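Local atomic coordinates of short afifavidin (Afifella pfennigii, PDB entry 6HDT), a protein that binds biotin and 2-iminobiotin in a strong non-covalent complex, although its exact biological role remains obscure. Residues M5-F14 against L64-F72. Residues are numbered along the deposited sequence; the frame is centred on the assembly and turned at random.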
ATOM      1  N   MET A   5     -10.447  -7.977  14.644  1.00 31.69           N
ATOM      2  CA  MET A   5     -10.502  -9.208  13.856  1.00 30.65           C
ATOM      3  C   MET A   5      -9.278 -10.062  14.155  1.00 33.24           C
ATOM      4  O   MET A   5      -8.154  -9.568  14.086  1.00 34.00           O
ATOM      5  CB  MET A   5     -10.553  -8.887  12.367  1.00 38.68           C
ATOM      6  CG  MET A   5     -11.263  -9.939  11.563  1.00 46.21           C
ATOM      7  SD  MET A   5     -13.044  -9.683  11.537  1.00 45.89           S
ATOM      8  CE  MET A   5     -13.207  -9.117   9.845  1.00 56.75           C
ATOM      9  N   SER A   6      -9.487 -11.337  14.496  1.00 30.80           N
ATOM     10  CA  SER A   6      -8.375 -12.265  14.654  1.00 25.31           C
ATOM     11  C   SER A   6      -7.648 -12.501  13.315  1.00 20.19           C
ATOM     12  O   SER A   6      -8.219 -12.347  12.245  1.00 21.22           O
ATOM     13  CB  SER A   6      -8.845 -13.601  15.211  1.00 25.93           C
ATOM     14  OG  SER A   6      -9.281 -14.488  14.185  1.00 28.76           O
ATOM     15  N   PRO A   7      -6.355 -12.866  13.375  1.00 24.98           N
ATOM     16  CA  PRO A   7      -5.663 -13.193  12.131  1.00 23.74           C
ATOM     17  C   PRO A   7      -6.434 -14.219  11.285  1.00 21.33           C
ATOM     18  O   PRO A   7      -6.598 -14.016  10.071  1.00 21.80           O
ATOM     19  CB  PRO A   7      -4.323 -13.731  12.626  1.00 24.35           C
ATOM     20  CG  PRO A   7      -4.093 -12.997  13.920  1.00 26.51           C
ATOM     21  CD  PRO A   7      -5.453 -12.880  14.544  1.00 26.95           C
ATOM     22  N   ARG A   8      -6.965 -15.271  11.917  1.00 20.09           N
ATOM     23  CA  ARG A   8      -7.709 -16.298  11.175  1.00 23.29           C
ATOM     24  C   ARG A   8      -9.036 -15.753  10.589  1.00 20.65           C
ATOM     25  O   ARG A   8      -9.382 -16.040   9.456  1.00 22.72           O
ATOM     26  CB  ARG A   8      -7.928 -17.545  12.041  1.00 25.53           C
ATOM     27  CG  ARG A   8      -9.245 -18.274  11.766  1.00 35.61           C
ATOM     28  CD  ARG A   8      -9.166 -19.762  12.059  1.00 42.92           C
ATOM     29  NE  ARG A   8      -8.355 -20.380  11.026  1.00 52.39           N
ATOM     30  CZ  ARG A   8      -7.125 -20.852  11.205  1.00 54.62           C
ATOM     31  NH1 ARG A   8      -6.556 -20.854  12.414  1.00 47.23           N
ATOM     32  NH2 ARG A   8      -6.467 -21.347  10.156  1.00 49.88           N
ATOM     33  N   GLN A   9      -9.750 -14.940  11.356  1.00 19.13           N
ATOM     34  CA  GLN A   9     -10.970 -14.298  10.867  1.00 22.83           C
ATOM     35  C   GLN A   9     -10.665 -13.369   9.688  1.00 20.58           C
ATOM     36  O   GLN A   9     -11.413 -13.307   8.735  1.00 20.33           O
ATOM     37  CB  GLN A   9     -11.652 -13.523  11.991  1.00 24.13           C
ATOM     38  CG  GLN A   9     -12.360 -14.405  13.013  1.00 28.22           C
ATOM     39  CD  GLN A   9     -12.796 -13.604  14.238  1.00 30.17           C
ATOM     40  OE1 GLN A   9     -12.176 -12.592  14.603  1.00 26.43           O
ATOM     41  NE2 GLN A   9     -13.854 -14.061  14.888  1.00 32.76           N
ATOM     42  N   SER A  10      -9.546 -12.637   9.757  1.00 20.15           N
ATOM     43  CA  SER A  10      -9.173 -11.778   8.649  1.00 21.94           C
ATOM     44  C   SER A  10      -8.839 -12.568   7.335  1.00 20.43           C
ATOM     45  O   SER A  10      -9.197 -12.151   6.205  1.00 24.30           O
ATOM     46  CB  SER A  10      -8.012 -10.863   9.096  1.00 22.40           C
ATOM     47  OG  SER A  10      -7.643 -10.044   8.047  1.00 25.65           O
ATOM     48  N   ALA A  11      -8.162 -13.708   7.488  1.00 21.49           N
ATOM     49  CA  ALA A  11      -7.830 -14.560   6.374  1.00 22.65           C
ATOM     50  C   ALA A  11      -9.077 -15.161   5.777  1.00 21.19           C
ATOM     51  O   ALA A  11      -9.194 -15.237   4.568  1.00 23.05           O
ATOM     52  CB  ALA A  11      -6.898 -15.675   6.809  1.00 28.54           C
ATOM     53  N   GLU A  12     -10.009 -15.581   6.619  1.00 21.55           N
ATOM     54  CA  GLU A  12     -11.231 -16.224   6.100  1.00 23.52           C
ATOM     55  C   GLU A  12     -12.115 -15.198   5.378  1.00 21.11           C
ATOM     56  O   GLU A  12     -12.689 -15.506   4.339  1.00 23.43           O
ATOM     57  CB  GLU A  12     -12.000 -16.941   7.204  1.00 27.80           C
ATOM     58  CG  GLU A  12     -11.302 -18.215   7.690  1.00 31.61           C
ATOM     59  CD  GLU A  12     -12.003 -18.850   8.875  1.00 38.86           C
ATOM     60  OE1 GLU A  12     -13.192 -18.534   9.083  1.00 50.40           O
ATOM     61  OE2 GLU A  12     -11.366 -19.655   9.601  1.00 53.13           O
ATOM     62  N   ALA A  13     -12.160 -13.967   5.893  1.00 19.86           N
ATOM     63  CA  ALA A  13     -12.895 -12.921   5.234  1.00 21.64           C
ATOM     64  C   ALA A  13     -12.253 -12.653   3.871  1.00 18.27           C
ATOM     65  O   ALA A  13     -12.921 -12.306   2.933  1.00 20.45           O
ATOM     66  CB  ALA A  13     -12.938 -11.661   6.089  1.00 26.21           C
ATOM     67  N   PHE A  14     -10.932 -12.791   3.755  1.00 21.18           N
ATOM     68  CA  PHE A  14     -10.309 -12.619   2.444  1.00 18.01           C
ATOM     69  C   PHE A  14     -10.641 -13.755   1.466  1.00 21.42           C
ATOM     70  O   PHE A  14     -10.720 -13.525   0.274  1.00 26.11           O
ATOM     71  CB  PHE A  14      -8.814 -12.403   2.605  1.00 18.98           C
ATOM     72  CG  PHE A  14      -8.134 -11.932   1.364  1.00 18.85           C
ATOM     73  CD1 PHE A  14      -8.369 -10.651   0.849  1.00 16.27           C
ATOM     74  CD2 PHE A  14      -7.245 -12.761   0.703  1.00 17.99           C
ATOM     75  CE1 PHE A  14      -7.700 -10.233  -0.280  1.00 22.87           C
ATOM     76  CE2 PHE A  14      -6.559 -12.332  -0.427  1.00 23.06           C
ATOM     77  CZ  PHE A  14      -6.796 -11.079  -0.917  1.00 19.44           C
ATOM     78  N   LEU A  64      -2.611  -3.637   4.477  1.00 16.09           N
ATOM     79  CA  LEU A  64      -3.817  -3.798   5.268  1.00 15.85           C
ATOM     80  C   LEU A  64      -4.883  -4.468   4.426  1.00 17.50           C
ATOM     81  O   LEU A  64      -4.840  -4.474   3.215  1.00 17.69           O
ATOM     82  CB  LEU A  64      -4.346  -2.455   5.752  1.00 15.73           C
ATOM     83  CG  LEU A  64      -3.436  -1.690   6.712  1.00 18.11           C
ATOM     84  CD1 LEU A  64      -3.845  -0.223   6.781  1.00 17.00           C
ATOM     85  CD2 LEU A  64      -3.390  -2.351   8.079  1.00 21.58           C
ATOM     86  N   THR A  65      -5.869  -5.014   5.116  1.00 15.60           N
ATOM     87  CA  THR A  65      -6.954  -5.730   4.453  1.00 14.28           C
ATOM     88  C   THR A  65      -8.257  -5.427   5.165  1.00 17.09           C
ATOM     89  O   THR A  65      -8.263  -5.119   6.353  1.00 20.51           O
ATOM     90  CB  THR A  65      -6.660  -7.239   4.453  1.00 15.60           C
ATOM     91  OG1 THR A  65      -7.755  -7.949   3.865  1.00 18.54           O
ATOM     92  CG2 THR A  65      -6.465  -7.772   5.858  1.00 18.91           C
ATOM     93  N   TRP A  66      -9.356  -5.459   4.415  1.00 17.68           N
ATOM     94  CA  TRP A  66     -10.661  -5.599   5.007  1.00 17.25           C
ATOM     95  C   TRP A  66     -11.567  -6.444   4.083  1.00 15.14           C
ATOM     96  O   TRP A  66     -11.639  -6.188   2.884  1.00 20.08           O
ATOM     97  CB  TRP A  66     -11.345  -4.251   5.259  1.00 20.20           C
ATOM     98  CG  TRP A  66     -12.649  -4.531   5.845  1.00 21.28           C
ATOM     99  CD1 TRP A  66     -13.837  -4.689   5.192  1.00 29.02           C
ATOM    100  CD2 TRP A  66     -12.884  -4.864   7.198  1.00 26.70           C
ATOM    101  NE1 TRP A  66     -14.817  -5.050   6.074  1.00 27.65           N
ATOM    102  CE2 TRP A  66     -14.261  -5.167   7.321  1.00 29.31           C
ATOM    103  CE3 TRP A  66     -12.069  -4.911   8.336  1.00 25.22           C
ATOM    104  CZ2 TRP A  66     -14.841  -5.499   8.537  1.00 34.74           C
ATOM    105  CZ3 TRP A  66     -12.646  -5.236   9.548  1.00 23.90           C
ATOM    106  CH2 TRP A  66     -14.017  -5.531   9.643  1.00 28.40           C
ATOM    107  N   GLY A  67     -12.293  -7.404   4.642  1.00 19.50           N
ATOM    108  CA  GLY A  67     -13.140  -8.224   3.803  1.00 19.21           C
ATOM    109  C   GLY A  67     -12.303  -8.879   2.719  1.00 18.15           C
ATOM    110  O   GLY A  67     -11.199  -9.414   2.991  1.00 20.67           O
ATOM    111  N   ASN A  68     -12.777  -8.815   1.474  1.00 17.32           N
ATOM    112  CA  ASN A  68     -12.018  -9.409   0.378  1.00 17.45           C
ATOM    113  C   ASN A  68     -11.132  -8.400  -0.344  1.00 16.53           C
ATOM    114  O   ASN A  68     -10.722  -8.643  -1.450  1.00 17.57           O
ATOM    115  CB  ASN A  68     -12.924 -10.174  -0.597  1.00 21.09           C
ATOM    116  CG  ASN A  68     -13.872  -9.283  -1.329  1.00 22.02           C
ATOM    117  OD1 ASN A  68     -14.579  -8.502  -0.716  1.00 23.95           O
ATOM    118  ND2 ASN A  68     -13.889  -9.378  -2.650  1.00 24.35           N
ATOM    119  N   PHE A  69     -10.802  -7.308   0.326  1.00 16.25           N
ATOM    120  CA  PHE A  69      -9.970  -6.265  -0.262  1.00 16.36           C
ATOM    121  C   PHE A  69      -8.670  -6.161   0.469  1.00 16.40           C
ATOM    122  O   PHE A  69      -8.592  -6.412   1.665  1.00 15.06           O
ATOM    123  CB  PHE A  69     -10.715  -4.925  -0.203  1.00 16.95           C
ATOM    124  CG  PHE A  69     -12.022  -4.972  -0.920  1.00 16.81           C
ATOM    125  CD1 PHE A  69     -12.045  -4.918  -2.303  1.00 19.57           C
ATOM    126  CD2 PHE A  69     -13.201  -5.059  -0.222  1.00 19.09           C
ATOM    127  CE1 PHE A  69     -13.246  -4.986  -2.993  1.00 20.59           C
ATOM    128  CE2 PHE A  69     -14.414  -5.149  -0.908  1.00 17.82           C
ATOM    129  CZ  PHE A  69     -14.427  -5.092  -2.283  1.00 18.07           C
ATOM    130  N   ILE A  70      -7.661  -5.771  -0.294  1.00 15.70           N
ATOM    131  CA  ILE A  70      -6.301  -5.734   0.185  1.00 14.97           C
ATOM    132  C   ILE A  70      -5.492  -4.652  -0.509  1.00 14.86           C
ATOM    133  O   ILE A  70      -5.750  -4.306  -1.646  1.00 15.19           O
ATOM    134  CB  ILE A  70      -5.637  -7.106  -0.002  1.00 14.86           C
ATOM    135  CG1 ILE A  70      -4.321  -7.203   0.800  1.00 18.14           C
ATOM    136  CG2 ILE A  70      -5.451  -7.430  -1.464  1.00 17.36           C
ATOM    137  CD1 ILE A  70      -3.810  -8.633   0.927  1.00 22.25           C
ATOM    138  N   GLY A  71      -4.505  -4.145   0.216  1.00 15.32           N
ATOM    139  CA  GLY A  71      -3.480  -3.281  -0.375  1.00 15.78           C
ATOM    140  C   GLY A  71      -2.173  -3.558   0.314  1.00 16.52           C
ATOM    141  O   GLY A  71      -2.149  -3.788   1.529  1.00 14.65           O
ATOM    142  N   PHE A  72      -1.085  -3.540  -0.456  1.00 14.26           N
ATOM    143  CA  PHE A  72       0.218  -3.802   0.122  1.00 15.72           C
ATOM    144  C   PHE A  72       1.329  -3.171  -0.679  1.00 15.46           C
ATOM    145  O   PHE A  72       1.209  -2.924  -1.874  1.00 14.48           O
ATOM    146  CB  PHE A  72       0.497  -5.293   0.314  1.00 17.47           C
ATOM    147  CG  PHE A  72       0.334  -6.121  -0.936  1.00 16.20           C
ATOM    148  CD1 PHE A  72      -0.883  -6.709  -1.254  1.00 18.06           C
ATOM    149  CD2 PHE A  72       1.410  -6.367  -1.759  1.00 15.84           C
ATOM    150  CE1 PHE A  72      -1.018  -7.472  -2.395  1.00 18.48           C
ATOM    151  CE2 PHE A  72       1.285  -7.120  -2.910  1.00 15.82           C
ATOM    152  CZ  PHE A  72       0.055  -7.698  -3.226  1.00 17.98           C
TER
HETATM  153  O   HOH W   1      -9.524  -9.607   5.263  1.00 22.15           O
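The ring of F14 reaches from the end of helix 7-14 to the turn at 66-69. Its CE1 sits 3.8 Å from I70 CB, and CZ lies near I70 CG2; the two side chains cross at about a right angle. The ring meets G67 O with its edge, carried in against the turn by a chi1 of -168° that sets CG anti to the backbone N. F35 and A93 also touch this ring. Cut back to an alanine, this position would probably leave a gap beside I70 CB and CG2 and take an aromatic contact from F35. The W66-F69 turn is type II', and G67 takes its positive phi. The turn joins strands 58-66 and 69-77 of the antiparallel avidin barrel, and the N-terminal helix packs against it at one end of the barrel, with the side chain of I70 about 14 Å from the bound biotin. One water is hydrogen-bonded to S10 O (2.7 Å), T65 OG1 (2.8 Å) and G67 O (2.8 Å). T65 OG1 in turn donates to F69 O, and W66 N reaches that oxygen from the opposite face. S10 OG lies 3.4 Å from T65 CG2. Just ahead of the N-cap S6, bends at chi2 and chi3 bring M5 CE to 3.7 Å from W66 CH2, an apolar contact. M5 SD makes an oblique Met-aromatic contact, 5.5 Å from the centroid of the W66 six-membered ring.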